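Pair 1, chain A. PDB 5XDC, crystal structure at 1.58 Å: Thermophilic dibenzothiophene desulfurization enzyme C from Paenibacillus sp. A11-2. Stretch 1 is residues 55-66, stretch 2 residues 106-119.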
# COMPACT_ATOMS: atom_id res chain seq x y z
N LEU A 55 -28.65 2.07 -27.32
CA LEU A 55 -28.40 0.65 -27.51
C LEU A 55 -27.94 0.35 -28.93
O LEU A 55 -27.34 -0.70 -29.17
CB LEU A 55 -29.64 -0.18 -27.16
CG LEU A 55 -30.14 -0.09 -25.72
CD1 LEU A 55 -31.56 -0.65 -25.53
CD2 LEU A 55 -29.19 -0.81 -24.75
N THR A 56 -28.19 1.26 -29.88
CA THR A 56 -27.79 1.08 -31.26
C THR A 56 -26.47 1.77 -31.58
O THR A 56 -26.14 1.95 -32.76
CB THR A 56 -28.88 1.61 -32.21
OG1 THR A 56 -28.90 3.04 -32.19
CG2 THR A 56 -30.26 1.10 -31.80
N LEU A 57 -25.68 2.15 -30.56
CA LEU A 57 -24.46 2.93 -30.78
C LEU A 57 -23.55 2.31 -31.83
O LEU A 57 -22.95 3.03 -32.63
CB LEU A 57 -23.69 3.11 -29.46
CG LEU A 57 -24.09 4.34 -28.65
CD1 LEU A 57 -23.59 4.26 -27.20
CD2 LEU A 57 -23.54 5.61 -29.31
N LEU A 58 -23.38 0.99 -31.82
CA LEU A 58 -22.40 0.34 -32.67
C LEU A 58 -22.99 -0.23 -33.96
O LEU A 58 -22.24 -0.74 -34.79
CB LEU A 58 -21.67 -0.78 -31.91
CG LEU A 58 -20.76 -0.34 -30.76
CD1 LEU A 58 -20.27 -1.55 -29.99
CD2 LEU A 58 -19.59 0.49 -31.26
N ILE A 59 -24.30 -0.17 -34.13
CA ILE A 59 -24.91 -0.60 -35.39
C ILE A 59 -24.65 0.50 -36.41
O ILE A 59 -24.80 1.68 -36.12
CB ILE A 59 -26.42 -0.85 -35.20
CG1 ILE A 59 -26.65 -2.07 -34.29
CG2 ILE A 59 -27.13 -1.09 -36.56
CD1 ILE A 59 -28.10 -2.22 -33.86
N SER A 60 -24.23 0.11 -37.62
CA SER A 60 -23.93 1.08 -38.66
C SER A 60 -25.14 1.94 -38.99
O SER A 60 -26.29 1.52 -38.84
CB SER A 60 -23.46 0.37 -39.92
OG SER A 60 -24.55 -0.33 -40.49
N LYS A 61 -24.88 3.15 -39.49
CA LYS A 61 -25.97 4.00 -39.94
C LYS A 61 -26.75 3.34 -41.08
O LYS A 61 -27.97 3.49 -41.16
CB LYS A 61 -25.44 5.36 -40.37
CG LYS A 61 -24.93 6.20 -39.20
CD LYS A 61 -24.47 7.58 -39.64
CE LYS A 61 -24.02 8.40 -38.45
NZ LYS A 61 -23.68 9.79 -38.85
N GLU A 62 -26.06 2.60 -41.94
CA GLU A 62 -26.72 1.89 -43.04
C GLU A 62 -27.81 0.97 -42.53
O GLU A 62 -28.84 0.79 -43.20
CB GLU A 62 -25.68 1.11 -43.85
CG GLU A 62 -26.23 0.16 -44.92
CD GLU A 62 -26.95 0.89 -46.05
OE1 GLU A 62 -26.55 2.02 -46.37
OE2 GLU A 62 -27.92 0.32 -46.61
N ARG A 63 -27.62 0.38 -41.36
CA ARG A 63 -28.59 -0.54 -40.77
C ARG A 63 -29.48 0.12 -39.75
O ARG A 63 -30.23 -0.57 -39.04
CB ARG A 63 -27.85 -1.73 -40.15
CG ARG A 63 -27.25 -2.67 -41.17
CD ARG A 63 -26.17 -3.55 -40.58
NE ARG A 63 -25.75 -4.60 -41.51
CZ ARG A 63 -24.61 -5.28 -41.42
NH1 ARG A 63 -24.34 -6.22 -42.31
NH2 ARG A 63 -23.74 -5.02 -40.44
N GLY A 64 -29.45 1.46 -39.66
CA GLY A 64 -30.35 2.19 -38.80
C GLY A 64 -29.77 2.59 -37.47
O GLY A 64 -30.47 3.24 -36.70
N GLY A 65 -28.52 2.22 -37.20
CA GLY A 65 -27.87 2.56 -35.95
C GLY A 65 -27.21 3.93 -35.97
O GLY A 65 -27.37 4.73 -36.90
N LEU A 66 -26.45 4.20 -34.92
CA LEU A 66 -25.79 5.50 -34.76
C LEU A 66 -24.42 5.57 -35.42
O LEU A 66 -23.90 6.67 -35.59
CB LEU A 66 -25.66 5.84 -33.27
CG LEU A 66 -26.99 5.98 -32.52
CD1 LEU A 66 -26.80 6.21 -31.02
CD2 LEU A 66 -27.83 7.10 -33.10
N SER A 106 -23.33 -14.15 -39.31
CA SER A 106 -23.13 -13.98 -40.73
C SER A 106 -23.60 -12.60 -41.18
O SER A 106 -24.44 -11.97 -40.52
CB SER A 106 -23.89 -15.05 -41.50
OG SER A 106 -25.27 -14.77 -41.45
N PRO A 107 -23.11 -12.12 -42.33
CA PRO A 107 -23.68 -10.88 -42.88
C PRO A 107 -25.18 -10.96 -43.07
O PRO A 107 -25.89 -9.98 -42.82
CB PRO A 107 -22.92 -10.72 -44.21
CG PRO A 107 -21.65 -11.44 -44.00
CD PRO A 107 -21.99 -12.62 -43.14
N GLU A 108 -25.70 -12.11 -43.50
CA GLU A 108 -27.14 -12.23 -43.69
C GLU A 108 -27.89 -12.10 -42.37
O GLU A 108 -28.93 -11.42 -42.31
CB GLU A 108 -27.48 -13.56 -44.37
CG GLU A 108 -27.03 -13.68 -45.82
CD GLU A 108 -25.53 -13.82 -45.97
OE1 GLU A 108 -24.86 -14.33 -45.04
OE2 GLU A 108 -25.01 -13.43 -47.04
N GLN A 109 -27.39 -12.74 -41.32
CA GLN A 109 -28.00 -12.62 -39.99
C GLN A 109 -28.02 -11.17 -39.54
O GLN A 109 -29.04 -10.67 -39.04
CB GLN A 109 -27.22 -13.48 -38.98
CG GLN A 109 -27.44 -14.97 -39.13
CD GLN A 109 -26.63 -15.80 -38.16
OE1 GLN A 109 -25.40 -15.71 -38.11
NE2 GLN A 109 -27.31 -16.66 -37.42
N LYS A 110 -26.89 -10.47 -39.69
CA LYS A 110 -26.83 -9.08 -39.25
C LYS A 110 -27.76 -8.20 -40.05
O LYS A 110 -28.38 -7.28 -39.50
CB LYS A 110 -25.40 -8.55 -39.36
CG LYS A 110 -24.38 -9.29 -38.58
CD LYS A 110 -23.07 -8.55 -38.71
CE LYS A 110 -21.91 -9.45 -38.52
NZ LYS A 110 -20.64 -8.71 -38.68
N ALA A 111 -27.88 -8.47 -41.35
CA ALA A 111 -28.77 -7.67 -42.18
C ALA A 111 -30.21 -7.77 -41.71
O ALA A 111 -30.98 -6.81 -41.85
CB ALA A 111 -28.65 -8.12 -43.64
N ARG A 112 -30.58 -8.91 -41.13
CA ARG A 112 -31.91 -9.06 -40.55
C ARG A 112 -31.98 -8.53 -39.12
O ARG A 112 -32.87 -7.75 -38.78
CB ARG A 112 -32.32 -10.53 -40.58
CG ARG A 112 -32.53 -11.07 -41.99
CD ARG A 112 -33.10 -12.47 -41.95
NE ARG A 112 -32.14 -13.45 -41.45
CZ ARG A 112 -31.26 -14.10 -42.20
NH1 ARG A 112 -31.19 -13.89 -43.51
NH2 ARG A 112 -30.44 -14.98 -41.63
N TRP A 113 -31.02 -8.94 -38.28
CA TRP A 113 -31.10 -8.67 -36.85
C TRP A 113 -30.92 -7.19 -36.52
O TRP A 113 -31.60 -6.67 -35.64
CB TRP A 113 -30.03 -9.48 -36.11
CG TRP A 113 -30.45 -10.81 -35.55
CD1 TRP A 113 -31.69 -11.16 -35.10
CD2 TRP A 113 -29.62 -11.95 -35.35
NE1 TRP A 113 -31.68 -12.46 -34.64
CE2 TRP A 113 -30.41 -12.96 -34.78
CE3 TRP A 113 -28.27 -12.21 -35.59
CZ2 TRP A 113 -29.90 -14.22 -34.46
CZ3 TRP A 113 -27.77 -13.45 -35.29
CH2 TRP A 113 -28.58 -14.44 -34.73
N TYR A 114 -30.01 -6.50 -37.20
CA TYR A 114 -29.68 -5.17 -36.70
C TYR A 114 -30.80 -4.17 -36.98
O TYR A 114 -31.14 -3.37 -36.11
CB TYR A 114 -28.35 -4.70 -37.28
CG TYR A 114 -27.15 -5.44 -36.73
CD1 TYR A 114 -27.28 -6.50 -35.85
CD2 TYR A 114 -25.86 -5.06 -37.09
CE1 TYR A 114 -26.17 -7.17 -35.36
CE2 TYR A 114 -24.76 -5.73 -36.60
CZ TYR A 114 -24.92 -6.78 -35.73
OH TYR A 114 -23.82 -7.43 -35.23
N PRO A 115 -31.43 -4.18 -38.16
CA PRO A 115 -32.60 -3.30 -38.33
C PRO A 115 -33.71 -3.64 -37.36
O PRO A 115 -34.43 -2.74 -36.88
CB PRO A 115 -33.01 -3.55 -39.79
CG PRO A 115 -31.77 -3.94 -40.45
CD PRO A 115 -31.02 -4.79 -39.44
N GLN A 116 -33.88 -4.93 -37.05
CA GLN A 116 -34.87 -5.34 -36.08
C GLN A 116 -34.54 -4.80 -34.70
O GLN A 116 -35.41 -4.28 -34.00
CB GLN A 116 -34.94 -6.87 -36.06
CG GLN A 116 -36.16 -7.40 -35.39
CD GLN A 116 -36.29 -8.91 -35.49
OE1 GLN A 116 -35.38 -9.61 -35.96
NE2 GLN A 116 -37.43 -9.42 -35.04
N ALA A 117 -33.26 -4.90 -34.31
CA ALA A 117 -32.82 -4.38 -33.01
C ALA A 117 -33.06 -2.89 -32.89
O ALA A 117 -33.38 -2.38 -31.80
CB ALA A 117 -31.34 -4.70 -32.82
N VAL A 118 -32.89 -2.15 -33.99
CA VAL A 118 -33.18 -0.71 -33.99
C VAL A 118 -34.69 -0.47 -33.85
O VAL A 118 -35.13 0.31 -33.01
CB VAL A 118 -32.63 -0.04 -35.26
CG1 VAL A 118 -33.09 1.41 -35.32
CG2 VAL A 118 -31.11 -0.13 -35.32
N ARG A 119 -35.48 -1.14 -34.69
CA ARG A 119 -36.92 -0.90 -34.73
C ARG A 119 -37.60 -1.30 -33.43
O ARG A 119 -38.47 -0.58 -32.93
CB ARG A 119 -37.52 -1.68 -35.91
CG ARG A 119 -39.03 -1.77 -35.96
CD ARG A 119 -39.50 -2.60 -37.17
NE ARG A 119 -38.41 -2.97 -38.09
CZ ARG A 119 -37.94 -4.21 -38.27
NH1 ARG A 119 -36.95 -4.42 -39.13
NH2 ARG A 119 -38.45 -5.24 -37.61
O HOH W 1 -25.34 -7.33 -44.49

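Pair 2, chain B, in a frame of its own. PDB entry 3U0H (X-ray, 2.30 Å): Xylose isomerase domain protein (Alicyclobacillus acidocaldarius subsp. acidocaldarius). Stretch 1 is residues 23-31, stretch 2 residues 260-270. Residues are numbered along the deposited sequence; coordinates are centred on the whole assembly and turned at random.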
# COMPACT_ATOMS: atom_id res chain seq x y z
N ASP B 23 -12.72 18.48 -36.97
CA ASP B 23 -13.76 19.18 -37.73
C ASP B 23 -14.88 18.23 -38.14
O ASP B 23 -16.05 18.55 -38.04
CB ASP B 23 -13.19 19.82 -39.02
CG ASP B 23 -12.42 21.14 -38.77
OD1 ASP B 23 -12.50 21.73 -37.69
OD2 ASP B 23 -11.74 21.63 -39.71
N LEU B 24 -14.48 17.07 -38.65
CA LEU B 24 -15.43 16.03 -38.95
C LEU B 24 -16.29 15.63 -37.69
O LEU B 24 -17.50 15.45 -37.82
CB LEU B 24 -14.66 14.86 -39.55
CG LEU B 24 -15.30 13.84 -40.48
CD1 LEU B 24 -14.16 13.17 -41.25
CD2 LEU B 24 -16.10 12.81 -39.69
N ALA B 25 -15.67 15.50 -36.50
CA ALA B 25 -16.44 15.14 -35.30
C ALA B 25 -17.54 16.14 -35.02
O ALA B 25 -18.67 15.75 -34.81
CB ALA B 25 -15.54 14.99 -34.06
N ARG B 26 -17.19 17.42 -35.02
CA ARG B 26 -18.15 18.51 -34.78
C ARG B 26 -19.24 18.47 -35.84
O ARG B 26 -20.43 18.51 -35.53
CB ARG B 26 -17.47 19.91 -34.87
CG ARG B 26 -18.30 21.12 -34.39
CD ARG B 26 -18.22 22.41 -35.26
NE ARG B 26 -16.91 23.12 -35.34
CZ ARG B 26 -16.02 23.06 -36.36
NH1 ARG B 26 -16.25 22.31 -37.44
NH2 ARG B 26 -14.87 23.74 -36.30
N GLU B 27 -18.81 18.40 -37.11
CA GLU B 27 -19.72 18.50 -38.25
C GLU B 27 -20.71 17.36 -38.23
O GLU B 27 -21.85 17.57 -38.61
CB GLU B 27 -18.97 18.53 -39.59
CG GLU B 27 -19.86 18.56 -40.83
CD GLU B 27 -20.78 19.79 -40.89
OE1 GLU B 27 -20.27 20.91 -40.69
OE2 GLU B 27 -22.01 19.64 -41.14
N THR B 28 -20.30 16.17 -37.79
CA THR B 28 -21.22 15.04 -37.80
C THR B 28 -21.99 14.91 -36.46
O THR B 28 -22.66 13.89 -36.23
CB THR B 28 -20.56 13.69 -38.23
OG1 THR B 28 -19.37 13.46 -37.47
CG2 THR B 28 -20.22 13.66 -39.76
N GLY B 29 -21.92 15.94 -35.60
CA GLY B 29 -22.74 16.03 -34.41
C GLY B 29 -22.23 15.23 -33.20
O GLY B 29 -23.01 14.97 -32.28
N TYR B 30 -20.95 14.80 -33.18
CA TYR B 30 -20.41 14.16 -31.97
C TYR B 30 -19.91 15.20 -30.97
O TYR B 30 -19.58 16.34 -31.34
CB TYR B 30 -19.23 13.27 -32.28
CG TYR B 30 -19.51 12.02 -33.04
CD1 TYR B 30 -19.61 12.03 -34.41
CD2 TYR B 30 -19.59 10.82 -32.42
CE1 TYR B 30 -19.84 10.89 -35.13
CE2 TYR B 30 -19.81 9.65 -33.15
CZ TYR B 30 -19.94 9.70 -34.51
OH TYR B 30 -20.17 8.55 -35.28
N ARG B 31 -19.86 14.79 -29.70
CA ARG B 31 -19.21 15.56 -28.61
C ARG B 31 -17.95 14.78 -28.12
O ARG B 31 -16.87 15.33 -27.97
CB ARG B 31 -20.24 15.78 -27.49
CG ARG B 31 -19.71 16.23 -26.14
CD ARG B 31 -20.84 16.22 -25.08
NE ARG B 31 -20.33 16.05 -23.71
CZ ARG B 31 -21.07 15.84 -22.62
NH1 ARG B 31 -22.40 15.75 -22.70
NH2 ARG B 31 -20.47 15.72 -21.44
N THR B 260 -18.09 7.38 -47.65
CA THR B 260 -17.14 8.47 -47.29
C THR B 260 -16.90 8.55 -45.76
O THR B 260 -17.70 8.02 -44.98
CB THR B 260 -17.67 9.84 -47.77
OG1 THR B 260 -18.65 10.34 -46.84
CG2 THR B 260 -18.27 9.75 -49.21
N GLY B 261 -15.85 9.22 -45.30
CA GLY B 261 -15.66 9.40 -43.86
C GLY B 261 -16.89 10.03 -43.18
O GLY B 261 -17.31 9.61 -42.06
N GLU B 262 -17.47 11.03 -43.87
CA GLU B 262 -18.57 11.82 -43.34
C GLU B 262 -19.84 11.00 -43.26
O GLU B 262 -20.49 10.99 -42.23
CB GLU B 262 -18.84 13.10 -44.15
CG GLU B 262 -19.96 13.95 -43.51
CD GLU B 262 -20.31 15.25 -44.24
OE1 GLU B 262 -21.53 15.52 -44.38
OE2 GLU B 262 -19.40 16.02 -44.63
N SER B 263 -20.23 10.34 -44.33
CA SER B 263 -21.47 9.58 -44.26
C SER B 263 -21.32 8.48 -43.21
O SER B 263 -22.26 8.14 -42.53
CB SER B 263 -21.88 9.02 -45.64
OG SER B 263 -20.98 8.00 -46.07
N ARG B 264 -20.13 7.91 -43.05
CA ARG B 264 -19.93 6.84 -42.03
C ARG B 264 -20.09 7.35 -40.61
O ARG B 264 -20.81 6.76 -39.80
CB ARG B 264 -18.57 6.18 -42.16
CG ARG B 264 -18.51 5.17 -43.29
CD ARG B 264 -17.24 4.33 -43.27
NE ARG B 264 -15.98 5.11 -43.27
CZ ARG B 264 -15.26 5.45 -44.35
NH1 ARG B 264 -15.68 5.17 -45.58
NH2 ARG B 264 -14.12 6.12 -44.20
N ALA B 265 -19.43 8.46 -40.33
CA ALA B 265 -19.53 9.10 -39.05
C ALA B 265 -21.00 9.36 -38.68
O ALA B 265 -21.43 8.96 -37.60
CB ALA B 265 -18.70 10.38 -39.04
N ARG B 266 -21.75 10.03 -39.56
CA ARG B 266 -23.16 10.37 -39.29
C ARG B 266 -24.04 9.15 -39.12
O ARG B 266 -24.82 9.08 -38.17
CB ARG B 266 -23.73 11.27 -40.40
CG ARG B 266 -25.07 11.92 -40.08
CD ARG B 266 -25.56 12.84 -41.23
NE ARG B 266 -24.47 13.61 -41.87
CZ ARG B 266 -23.95 14.76 -41.41
NH1 ARG B 266 -24.44 15.35 -40.32
NH2 ARG B 266 -22.95 15.32 -42.08
N LEU B 267 -23.87 8.17 -40.00
CA LEU B 267 -24.68 6.93 -39.96
C LEU B 267 -24.52 6.14 -38.66
O LEU B 267 -25.48 5.64 -38.10
CB LEU B 267 -24.36 6.01 -41.15
CG LEU B 267 -25.38 4.88 -41.35
CD1 LEU B 267 -26.80 5.42 -41.51
CD2 LEU B 267 -24.98 4.03 -42.55
N VAL B 268 -23.31 6.01 -38.17
CA VAL B 268 -23.09 5.21 -36.96
C VAL B 268 -23.53 5.99 -35.69
O VAL B 268 -24.04 5.39 -34.74
CB VAL B 268 -21.59 4.76 -36.89
CG1 VAL B 268 -21.27 4.03 -35.57
CG2 VAL B 268 -21.26 3.91 -38.10
N ARG B 269 -23.34 7.31 -35.66
CA ARG B 269 -23.90 8.16 -34.59
C ARG B 269 -25.40 7.90 -34.44
O ARG B 269 -25.84 7.68 -33.34
CB ARG B 269 -23.78 9.67 -34.87
CG ARG B 269 -23.58 10.49 -33.62
CD ARG B 269 -24.51 11.66 -33.43
NE ARG B 269 -24.75 12.36 -34.66
CZ ARG B 269 -25.93 12.53 -35.25
NH1 ARG B 269 -25.94 13.17 -36.40
NH2 ARG B 269 -27.06 12.08 -34.75
N GLU B 270 -26.12 7.99 -35.58
CA GLU B 270 -27.56 7.68 -35.67
C GLU B 270 -27.83 6.28 -35.25
O GLU B 270 -28.71 6.00 -34.48
CB GLU B 270 -28.11 7.82 -37.09
CG GLU B 270 -28.43 9.24 -37.49
CD GLU B 270 -28.52 9.45 -39.02
OE1 GLU B 270 -28.84 8.50 -39.79
OE2 GLU B 270 -28.24 10.60 -39.44

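Superposing N, CA and C of 14 central residues brings pair 2 onto pair 1 with an RMSD of 0.8 Å. In each, a helix (107-119 in pair 1, 261-270 in pair 2) packs against a bend of backbone that ends in a glycine of positive phi: Gly A64 (98/-1) matches Gly B29 (81/17), their CA atoms 1.3 Å apart. The closest CA-CA approach is also shared. Arg A63 CA lies 5.4 Å from Pro A115 CA, and the matching Thr B28 CA lies 5.3 Å from Arg B266 CA. The buried surfaces, 455 and 459 Å², are nearly equal.

The chemistry differs at the residue before the glycine. Arg A63 extends along the helix, its CD 3.8 Å from Tyr A114 CD2 and one guanidinium face over Lys A110 CB, with NH1 to CB 3.9 Å. No direct hydrogen bond crosses pair 1, but a water links the parts: it accepts from Arg A63 NH1 at 2.6 Å and donates to Pro A107 O at 3.2 Å. Thr B28 is compact, and its OG1 donates to Leu B24 O within its own stretch (2.8 Å). That OG1 also sits 3.5 Å from Ala B265 CB, where pair 1 has the larger Tyr A114. Thus a long side chain meets a ring in pair 1, whereas a short one meets a methyl in pair 2.

Val A118 and Arg B269 match as well, and both point toward the other stretch. Val A118 offers only methyl groups: CG1 lies 3.5 Å from Gly A64 O, and CG2 lies 3.8 Å from Arg A63 O. Arg B269 instead bonds the carbonyl matching that of Arg A63, its NE donating to Thr B28 O at 3.0 Å and 166°; a second bond, from Arg B269 NH1 to Thr B28 O at 3.4 Å, is weak.

Gly A65 matches Tyr B30. A CB on Gly A65 would come within 2.1 Å of Ile A59 O, so the local fold of pair 1 leaves no room for a side chain. Tyr B30 starts sideways, but its end reaches the helix, where OH donates to Ala B265 O at 2.7 Å. Its ring face receives Arg B269 CG, 3.9 Å from the centroid and 13° off the normal, a CH-pi contact. In pair 1 apolar packing comes from Ile A59, which has no matched position: its CG2 is 3.9 Å from Tyr A114 CB and its CD1 3.9 Å from Val A118 CG2. Leu B24, likewise unmatched, places CD2 3.6 Å from Ala B265 CB.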